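Local coordinates for protein N5-carboxyaminoimidazole ribonucleotide synthetase (Bacillus anthracis, PDB 3QFF) that catalyses the ATP-dependent carboxylation of 5-aminoimidazole ribonucleotide on N5, with bicarbonate as the probable carbon source, in purine biosynthesis, at residues A[82-87]-A[109-114]; A[116-121]-A[128-133]; A[23-28]-A[293-298]. All coordinates share one frame; numbering follows the deposited sequence.

Contact 1. Residues A[82-87]-A[109-114]; sequences EFENID and KTQNRF. With ADP (adenosine-5'-diphosphate), chain C.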
# COMPACT_ATOMS: atom_id res chain seq x y z
N GLU A 82 -9.93 -7.66 -14.64
CA GLU A 82 -10.89 -6.84 -13.90
C GLU A 82 -12.20 -6.86 -14.68
O GLU A 82 -13.29 -6.93 -14.09
CB GLU A 82 -10.38 -5.40 -13.79
CG GLU A 82 -11.50 -4.36 -13.86
CD GLU A 82 -10.99 -2.96 -14.04
OE1 GLU A 82 -11.11 -2.43 -15.17
OE2 GLU A 82 -10.48 -2.40 -13.06
N PHE A 83 -12.09 -6.79 -16.00
CA PHE A 83 -13.26 -6.80 -16.87
C PHE A 83 -13.77 -8.22 -16.98
O PHE A 83 -13.01 -9.14 -17.27
CB PHE A 83 -12.92 -6.22 -18.25
CG PHE A 83 -14.09 -6.22 -19.20
CD1 PHE A 83 -14.13 -7.12 -20.28
CD2 PHE A 83 -15.16 -5.34 -19.02
CE1 PHE A 83 -15.22 -7.13 -21.17
CE2 PHE A 83 -16.26 -5.35 -19.90
CZ PHE A 83 -16.28 -6.25 -20.98
N GLU A 84 -15.06 -8.39 -16.70
CA GLU A 84 -15.65 -9.72 -16.54
C GLU A 84 -16.30 -10.27 -17.81
O GLU A 84 -16.37 -11.49 -17.99
CB GLU A 84 -16.68 -9.70 -15.41
CG GLU A 84 -16.09 -9.63 -14.02
CD GLU A 84 -17.13 -9.29 -12.98
OE1 GLU A 84 -17.47 -10.17 -12.17
OE2 GLU A 84 -17.62 -8.14 -12.97
N ASN A 85 -16.76 -9.38 -18.69
CA ASN A 85 -17.52 -9.81 -19.86
C ASN A 85 -16.65 -10.21 -21.06
O ASN A 85 -16.91 -9.81 -22.18
CB ASN A 85 -18.59 -8.77 -20.23
CG ASN A 85 -19.65 -9.33 -21.18
OD1 ASN A 85 -20.09 -10.47 -21.04
ND2 ASN A 85 -20.06 -8.52 -22.16
N ILE A 86 -15.61 -10.99 -20.79
CA ILE A 86 -14.73 -11.53 -21.82
C ILE A 86 -15.50 -12.66 -22.50
O ILE A 86 -16.05 -13.52 -21.82
CB ILE A 86 -13.41 -12.07 -21.22
CG1 ILE A 86 -12.69 -10.98 -20.40
CG2 ILE A 86 -12.49 -12.64 -22.32
CD1 ILE A 86 -11.53 -11.53 -19.55
N ASP A 87 -15.56 -12.67 -23.83
CA ASP A 87 -16.31 -13.75 -24.48
C ASP A 87 -15.57 -15.10 -24.45
O ASP A 87 -14.37 -15.16 -24.16
CB ASP A 87 -16.81 -13.35 -25.89
CG ASP A 87 -15.69 -13.17 -26.88
OD1 ASP A 87 -15.81 -12.29 -27.77
OD2 ASP A 87 -14.68 -13.90 -26.79
N LYS A 109 -20.08 -18.97 -14.84
CA LYS A 109 -21.19 -19.16 -13.91
C LYS A 109 -21.73 -17.84 -13.32
O LYS A 109 -22.95 -17.67 -13.18
CB LYS A 109 -20.78 -20.12 -12.78
CG LYS A 109 -20.46 -21.55 -13.23
CD LYS A 109 -19.82 -22.32 -12.08
CE LYS A 109 -19.51 -23.77 -12.46
NZ LYS A 109 -18.91 -24.50 -11.29
N THR A 110 -20.83 -16.92 -12.97
CA THR A 110 -21.22 -15.67 -12.29
C THR A 110 -21.76 -14.62 -13.27
O THR A 110 -22.25 -13.57 -12.86
CB THR A 110 -20.04 -15.03 -11.51
OG1 THR A 110 -18.99 -14.69 -12.43
CG2 THR A 110 -19.51 -15.99 -10.47
N GLN A 111 -21.68 -14.91 -14.56
CA GLN A 111 -22.10 -13.94 -15.58
C GLN A 111 -23.59 -13.96 -15.89
O GLN A 111 -24.11 -13.06 -16.56
CB GLN A 111 -21.24 -14.11 -16.84
CG GLN A 111 -19.92 -13.39 -16.72
CD GLN A 111 -20.09 -11.89 -16.80
OE1 GLN A 111 -20.25 -11.33 -17.89
NE2 GLN A 111 -20.06 -11.22 -15.65
N ASN A 112 -24.28 -14.98 -15.40
CA ASN A 112 -25.70 -15.15 -15.64
C ASN A 112 -26.38 -15.43 -14.30
O ASN A 112 -26.04 -16.41 -13.64
CB ASN A 112 -25.92 -16.31 -16.63
CG ASN A 112 -27.40 -16.55 -16.95
OD1 ASN A 112 -28.21 -16.82 -16.07
ND2 ASN A 112 -27.75 -16.47 -18.25
N ARG A 113 -27.33 -14.57 -13.92
CA ARG A 113 -27.99 -14.64 -12.60
C ARG A 113 -28.64 -15.99 -12.34
O ARG A 113 -28.63 -16.50 -11.22
CB ARG A 113 -29.06 -13.55 -12.44
CG ARG A 113 -28.52 -12.13 -12.41
CD ARG A 113 -29.59 -11.17 -11.89
NE ARG A 113 -29.18 -9.78 -12.06
CZ ARG A 113 -28.50 -9.09 -11.15
NH1 ARG A 113 -28.18 -7.82 -11.40
NH2 ARG A 113 -28.16 -9.65 -10.00
N PHE A 114 -29.23 -16.57 -13.38
CA PHE A 114 -29.85 -17.89 -13.26
C PHE A 114 -28.80 -18.99 -13.07
O PHE A 114 -28.89 -19.78 -12.13
CB PHE A 114 -30.77 -18.20 -14.45
CG PHE A 114 -31.51 -19.50 -14.31
CD1 PHE A 114 -32.65 -19.57 -13.52
CD2 PHE A 114 -31.04 -20.64 -14.94
CE1 PHE A 114 -33.33 -20.78 -13.38
CE2 PHE A 114 -31.73 -21.86 -14.80
CZ PHE A 114 -32.87 -21.92 -14.01
PB ADP C . -27.11 -5.47 -8.92
O1B ADP C . -27.56 -4.35 -9.84
O2B ADP C . -26.47 -6.62 -9.67
O3B ADP C . -26.34 -4.98 -7.73
PA ADP C . -28.74 -6.93 -6.99
O1A ADP C . -27.53 -6.84 -6.09
O2A ADP C . -29.32 -8.28 -7.36
O3A ADP C . -28.51 -6.08 -8.36
O5' ADP C . -29.93 -6.11 -6.28
C5' ADP C . -29.82 -4.70 -6.10
C4' ADP C . -30.48 -4.32 -4.78
O4' ADP C . -31.85 -4.72 -4.80
C3' ADP C . -29.84 -5.02 -3.59
O3' ADP C . -28.86 -4.19 -2.97
C2' ADP C . -31.00 -5.33 -2.67
O2' ADP C . -31.13 -4.29 -1.69
C1' ADP C . -32.23 -5.32 -3.56
N9 ADP C . -32.71 -6.71 -3.79
C8 ADP C . -32.35 -7.52 -4.81
N7 ADP C . -32.96 -8.72 -4.73
C5 ADP C . -33.75 -8.70 -3.64
C6 ADP C . -34.67 -9.65 -2.97
N6 ADP C . -34.89 -10.90 -3.48
N1 ADP C . -35.30 -9.23 -1.85
C2 ADP C . -35.10 -8.00 -1.33
N3 ADP C . -34.27 -7.10 -1.88
C4 ADP C . -33.58 -7.38 -3.02

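Contact 2. Residues A[116-121]-A[128-133]; sequences EKNAIE and ATYRLV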
# COMPACT_ATOMS: atom_id res chain seq x y z
N GLU A 116 -25.90 -18.60 -11.97
CA GLU A 116 -25.26 -18.27 -10.71
C GLU A 116 -26.02 -18.87 -9.53
O GLU A 116 -25.42 -19.56 -8.70
CB GLU A 116 -25.13 -16.75 -10.57
CG GLU A 116 -24.44 -16.23 -9.31
CD GLU A 116 -24.28 -14.72 -9.33
OE1 GLU A 116 -25.29 -14.00 -9.52
OE2 GLU A 116 -23.14 -14.23 -9.19
N LYS A 117 -27.33 -18.63 -9.46
CA LYS A 117 -28.17 -19.20 -8.40
C LYS A 117 -28.18 -20.73 -8.38
O LYS A 117 -28.09 -21.34 -7.30
CB LYS A 117 -29.57 -18.60 -8.42
CG LYS A 117 -29.59 -17.23 -7.73
CD LYS A 117 -30.96 -16.63 -7.63
CE LYS A 117 -31.06 -15.69 -6.43
NZ LYS A 117 -29.97 -14.64 -6.44
N ASN A 118 -28.23 -21.34 -9.57
CA ASN A 118 -28.16 -22.80 -9.69
C ASN A 118 -26.86 -23.33 -9.11
O ASN A 118 -26.86 -24.35 -8.42
CB ASN A 118 -28.24 -23.26 -11.15
CG ASN A 118 -29.62 -23.13 -11.74
OD1 ASN A 118 -30.63 -23.05 -11.04
ND2 ASN A 118 -29.68 -23.11 -13.06
N ALA A 119 -25.75 -22.66 -9.44
CA ALA A 119 -24.44 -23.07 -8.97
C ALA A 119 -24.39 -22.97 -7.45
O ALA A 119 -23.89 -23.89 -6.79
CB ALA A 119 -23.34 -22.24 -9.62
N ILE A 120 -24.92 -21.88 -6.91
CA ILE A 120 -24.94 -21.69 -5.44
C ILE A 120 -25.74 -22.82 -4.75
O ILE A 120 -25.26 -23.44 -3.81
CB ILE A 120 -25.50 -20.29 -5.04
CG1 ILE A 120 -24.52 -19.19 -5.48
CG2 ILE A 120 -25.73 -20.21 -3.53
CD1 ILE A 120 -25.11 -17.77 -5.43
N GLU A 121 -26.95 -23.08 -5.24
CA GLU A 121 -27.79 -24.13 -4.67
C GLU A 121 -27.16 -25.50 -4.80
O GLU A 121 -27.23 -26.31 -3.89
CB GLU A 121 -29.14 -24.12 -5.35
CG GLU A 121 -29.95 -22.89 -5.03
CD GLU A 121 -31.41 -23.09 -5.33
OE1 GLU A 121 -31.72 -23.43 -6.49
OE2 GLU A 121 -32.24 -22.90 -4.41
N ALA A 128 -32.65 -16.83 -2.24
CA ALA A 128 -34.07 -16.51 -2.33
C ALA A 128 -34.69 -17.37 -3.42
O ALA A 128 -34.04 -17.66 -4.44
CB ALA A 128 -34.28 -15.05 -2.65
N THR A 129 -35.93 -17.76 -3.21
CA THR A 129 -36.62 -18.61 -4.16
C THR A 129 -36.81 -17.82 -5.46
O THR A 129 -37.03 -16.60 -5.44
CB THR A 129 -37.91 -19.19 -3.55
OG1 THR A 129 -38.54 -18.19 -2.76
CG2 THR A 129 -37.59 -20.33 -2.60
N TYR A 130 -36.61 -18.49 -6.59
CA TYR A 130 -36.49 -17.79 -7.87
C TYR A 130 -37.03 -18.64 -9.01
O TYR A 130 -37.09 -19.87 -8.90
CB TYR A 130 -35.02 -17.41 -8.12
CG TYR A 130 -34.10 -18.61 -8.28
CD1 TYR A 130 -33.64 -19.33 -7.17
CD2 TYR A 130 -33.69 -19.05 -9.55
CE1 TYR A 130 -32.81 -20.44 -7.32
CE2 TYR A 130 -32.86 -20.17 -9.70
CZ TYR A 130 -32.42 -20.85 -8.58
OH TYR A 130 -31.61 -21.96 -8.73
N ARG A 131 -37.42 -17.96 -10.09
CA ARG A 131 -37.88 -18.61 -11.32
C ARG A 131 -37.30 -17.94 -12.55
O ARG A 131 -37.26 -16.70 -12.64
CB ARG A 131 -39.42 -18.56 -11.44
CG ARG A 131 -40.20 -19.27 -10.35
CD ARG A 131 -40.03 -20.78 -10.38
NE ARG A 131 -40.88 -21.40 -9.36
CZ ARG A 131 -40.50 -21.73 -8.13
NH1 ARG A 131 -39.25 -21.51 -7.72
NH2 ARG A 131 -41.37 -22.29 -7.31
N LEU A 132 -36.87 -18.76 -13.51
CA LEU A 132 -36.40 -18.24 -14.79
C LEU A 132 -37.59 -17.68 -15.57
O LEU A 132 -38.65 -18.30 -15.61
CB LEU A 132 -35.73 -19.35 -15.60
CG LEU A 132 -35.14 -18.97 -16.95
CD1 LEU A 132 -33.91 -18.06 -16.76
CD2 LEU A 132 -34.81 -20.23 -17.78
N VAL A 133 -37.41 -16.50 -16.18
CA VAL A 133 -38.45 -15.88 -17.00
C VAL A 133 -37.92 -15.57 -18.39
O VAL A 133 -37.08 -14.66 -18.58
CB VAL A 133 -39.06 -14.61 -16.32
CG1 VAL A 133 -40.02 -13.87 -17.27
CG2 VAL A 133 -39.77 -14.99 -15.03

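Contact 3. Residues A[23-28]-A[293-298]; sequences GQLGRM and SQFGQH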
# COMPACT_ATOMS: atom_id res chain seq x y z
N GLY A 23 -9.50 -0.23 -15.31
CA GLY A 23 -10.19 0.61 -14.34
C GLY A 23 -9.54 0.55 -12.95
O GLY A 23 -8.42 0.06 -12.79
N GLN A 24 -10.23 1.04 -11.94
CA GLN A 24 -9.62 1.18 -10.62
C GLN A 24 -9.20 -0.16 -9.98
O GLN A 24 -8.24 -0.21 -9.23
CB GLN A 24 -10.52 1.96 -9.66
CG GLN A 24 -11.87 1.32 -9.36
CD GLN A 24 -12.97 1.71 -10.34
OE1 GLN A 24 -12.71 2.13 -11.46
NE2 GLN A 24 -14.22 1.53 -9.91
N LEU A 25 -9.90 -1.24 -10.29
CA LEU A 25 -9.56 -2.53 -9.71
C LEU A 25 -8.24 -3.01 -10.28
O LEU A 25 -7.41 -3.54 -9.55
CB LEU A 25 -10.66 -3.57 -9.97
CG LEU A 25 -12.05 -3.19 -9.44
CD1 LEU A 25 -13.03 -4.30 -9.77
CD2 LEU A 25 -12.04 -2.90 -7.92
N GLY A 26 -8.05 -2.81 -11.58
CA GLY A 26 -6.76 -3.00 -12.22
C GLY A 26 -5.65 -2.14 -11.62
O GLY A 26 -4.56 -2.65 -11.34
N ARG A 27 -5.90 -0.85 -11.42
CA ARG A 27 -4.88 0.04 -10.84
C ARG A 27 -4.45 -0.43 -9.45
O ARG A 27 -3.25 -0.49 -9.15
CB ARG A 27 -5.42 1.47 -10.77
CG ARG A 27 -4.50 2.48 -10.06
CD ARG A 27 -5.27 3.78 -9.89
NE ARG A 27 -4.52 4.88 -9.28
CZ ARG A 27 -3.83 5.80 -9.96
NH1 ARG A 27 -3.74 5.73 -11.28
NH2 ARG A 27 -3.20 6.77 -9.30
N MET A 28 -5.42 -0.78 -8.62
CA MET A 28 -5.10 -1.23 -7.26
C MET A 28 -4.41 -2.60 -7.20
O MET A 28 -3.52 -2.80 -6.35
CB MET A 28 -6.34 -1.16 -6.38
CG MET A 28 -6.67 0.29 -6.00
SD MET A 28 -8.15 0.48 -5.02
CE MET A 28 -9.48 0.20 -6.20
N SER A 293 -4.26 -6.40 1.97
CA SER A 293 -5.43 -5.96 1.21
C SER A 293 -5.96 -7.06 0.30
O SER A 293 -5.23 -7.99 -0.07
CB SER A 293 -5.10 -4.72 0.39
OG SER A 293 -4.47 -5.07 -0.82
N GLN A 294 -7.23 -6.96 -0.10
CA GLN A 294 -7.76 -7.89 -1.10
C GLN A 294 -6.91 -7.93 -2.37
O GLN A 294 -6.84 -8.97 -3.05
CB GLN A 294 -9.22 -7.56 -1.43
CG GLN A 294 -9.43 -6.23 -2.15
CD GLN A 294 -10.88 -5.99 -2.56
OE1 GLN A 294 -11.67 -6.93 -2.71
NE2 GLN A 294 -11.23 -4.73 -2.78
N PHE A 295 -6.26 -6.79 -2.68
CA PHE A 295 -5.40 -6.67 -3.85
C PHE A 295 -4.07 -7.41 -3.70
O PHE A 295 -3.66 -8.16 -4.62
CB PHE A 295 -5.19 -5.18 -4.23
CG PHE A 295 -6.49 -4.48 -4.54
CD1 PHE A 295 -7.09 -3.63 -3.61
CD2 PHE A 295 -7.14 -4.73 -5.74
CE1 PHE A 295 -8.32 -3.03 -3.90
CE2 PHE A 295 -8.36 -4.15 -6.04
CZ PHE A 295 -8.95 -3.29 -5.12
N GLY A 296 -3.38 -7.19 -2.58
CA GLY A 296 -2.19 -7.98 -2.26
C GLY A 296 -2.50 -9.47 -2.21
O GLY A 296 -1.68 -10.30 -2.64
N GLN A 297 -3.68 -9.82 -1.69
CA GLN A 297 -4.13 -11.22 -1.64
C GLN A 297 -4.35 -11.80 -3.02
O GLN A 297 -3.93 -12.93 -3.30
CB GLN A 297 -5.41 -11.39 -0.80
CG GLN A 297 -5.20 -11.20 0.69
CD GLN A 297 -4.39 -12.33 1.35
OE1 GLN A 297 -3.27 -12.64 0.92
NE2 GLN A 297 -4.95 -12.92 2.39
N HIS A 298 -5.00 -11.04 -3.90
CA HIS A 298 -5.31 -11.51 -5.25
C HIS A 298 -4.03 -11.81 -6.03
O HIS A 298 -3.93 -12.85 -6.71
CB HIS A 298 -6.18 -10.49 -6.00
CG HIS A 298 -6.57 -10.94 -7.38
ND1 HIS A 298 -7.63 -11.78 -7.61
CD2 HIS A 298 -6.04 -10.66 -8.59
CE1 HIS A 298 -7.74 -12.01 -8.91
NE2 HIS A 298 -6.78 -11.35 -9.52

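Contact 1. Residues A[82-87]-A[109-114]
The loop that follows strand 78-81 of the Rossmann-like preATP-grasp domain meets the bend between helices 105-110 and 113-122, with E84 and N85 touching Q111. The contact is small and lies at the surface. Together the two sides bury 136 Å². Q111 reaches across from the bend with a chain bent at chi2 (-72°). This lays its amide end alongside CB of E84 and the backbone of the loop, and Q111 CD comes to 3.9 Å from E84 O. The side chains of N85 and Q111 cross at nearly a right angle, with their amide planes 43° apart. N85 is the centre of an inverse gamma turn, and a weak bond of 2.9 Å from I86 N to E84 O closes it. The acid end of E84 does not serve Q111. Its strongest partner is R278, through a salt bridge.

Beyond Q111 the bend leads into helix 113-122. N112 is the N-cap, and its OD1 accepts a hydrogen bond from T115 N and a weak one, 2.9 Å, from F114 N. R113 then extends its chain to the nucleotide. R113 NH1 gives ADP O2B, a beta-phosphate oxygen, a nearly straight hydrogen bond of 2.7 Å (166° at the hydrogen). The oxygen lies in the guanidinium plane, at its edge. R113 NH2 forms a salt bridge with E274, and NE makes a weak bond to T154 O. These partners should limit rotation of the guanidinium group. The chemistry is therefore divided: a light amide contact joins the loop to the bend, while the charged bond to the beta phosphate comes from the start of the next helix. The positive charge of R113 probably helps to offset the phosphate charge.

Contact 2. Residues A[116-121]-A[128-133]
K117 lies over one face of the Y130 ring, where helix 113-122 packs beside edge strand 130-133 of the four-stranded antiparallel sheet in the ATP-grasp region. Its CB makes a CH-pi contact, 3.9 Å from the ring centroid, and is displaced toward the phenol end. K117 CD follows the same face 3.8 Å from Y130 CG, as the two side chains run past each other in opposite directions. NZ forms a salt bridge with E188, whose other carboxylate oxygen binds ADP. N118, the next residue, and E121, a turn after K117, come to the ring edge. N118 OD1 lies in the ring plane, 2.7 Å from Y130 OH. E121 and Y130 approach from opposite directions, and E121 OE1 is also 2.7 Å from Y130 OH. Y130 points toward the helix; chi1 64° places the ring so that its face meets K117 and its hydroxyl reaches N118 and E121. The axes of helix segment 116-121 and strand 130-133 make 146°, roughly antiparallel. The A128 side chain is about 4 Å from ADP. Two oxygens close on the phenol oxygen, which pairs a polar rim with lysine packing on the ring face.

Contact 3. Residues A[23-28]-A[293-298]
M28 and F295 bring together the first helix of the Rossmann-like preATP-grasp domain and helix 294-303, at the end of the ATP-grasp region. G23 and G26 belong to a glycine-rich strand-turn-helix that resembles a Rossmann-type turn. The contact is largely buried and joins parts of the chain that are 265 residues apart.

The main interaction is CH-pi. M28 CB sits over the centre of the F295 ring, 3.4 Å from the centroid and only 5° off the ring normal. Q294 CG lies against the opposite face, so the ring is sandwiched. A Met-aromatic contact comes next. M28 SD is 4.4 Å from the ring centroid and approaches obliquely. The methionine chain bends at its last torsion (chi3 -74°), and its CE methyl comes to 3.7 Å from F295 CZ.

Apolar packing adds L25, whose side chain crosses that of F295 at about a right angle. L25 CD2 lies 4.2 Å from F295 CZ. The backbone takes part as well. L25 O is 3.7 Å from F295 CE2, and M28 O is 3.6 Å from F295 CB.

E82 accepts from G23 N and G26 N at the start of helix 24-35. M29 and A32, further along that helix, extend the packing on F295. R27 bonds to K34 O, and M28 packs on E35, of the second subunit, so the contact borders the subunit interface. The second helix start is capped by S293: G296 N gives S293 OG a nearly straight bond of 3.0 Å, and F295 N gives the same oxygen a weaker one.

Contact 3 is buried and apolar, and its two helices meet through M28 lying on one face of the F295 ring. Contact 1 is a thin surface touch. Contact 2 lies between them in burial and mixes ring-face packing with polar contacts at the hydroxyl. Contacts 1 and 2 share helix 113-122: contact 1 includes its start and contact 2 its next turns, and F114 of contact 1 packs on Y130 and L132 of contact 2. R113 of contact 1 binds ADP, and A128 of contact 2 lies near it. Contact 1 joins contact 3 through E82, whose carboxylate meets the glycine-rich turn of 23-28. Contacts 2 and 3 do not touch and lie on opposite sides of the chain's centre.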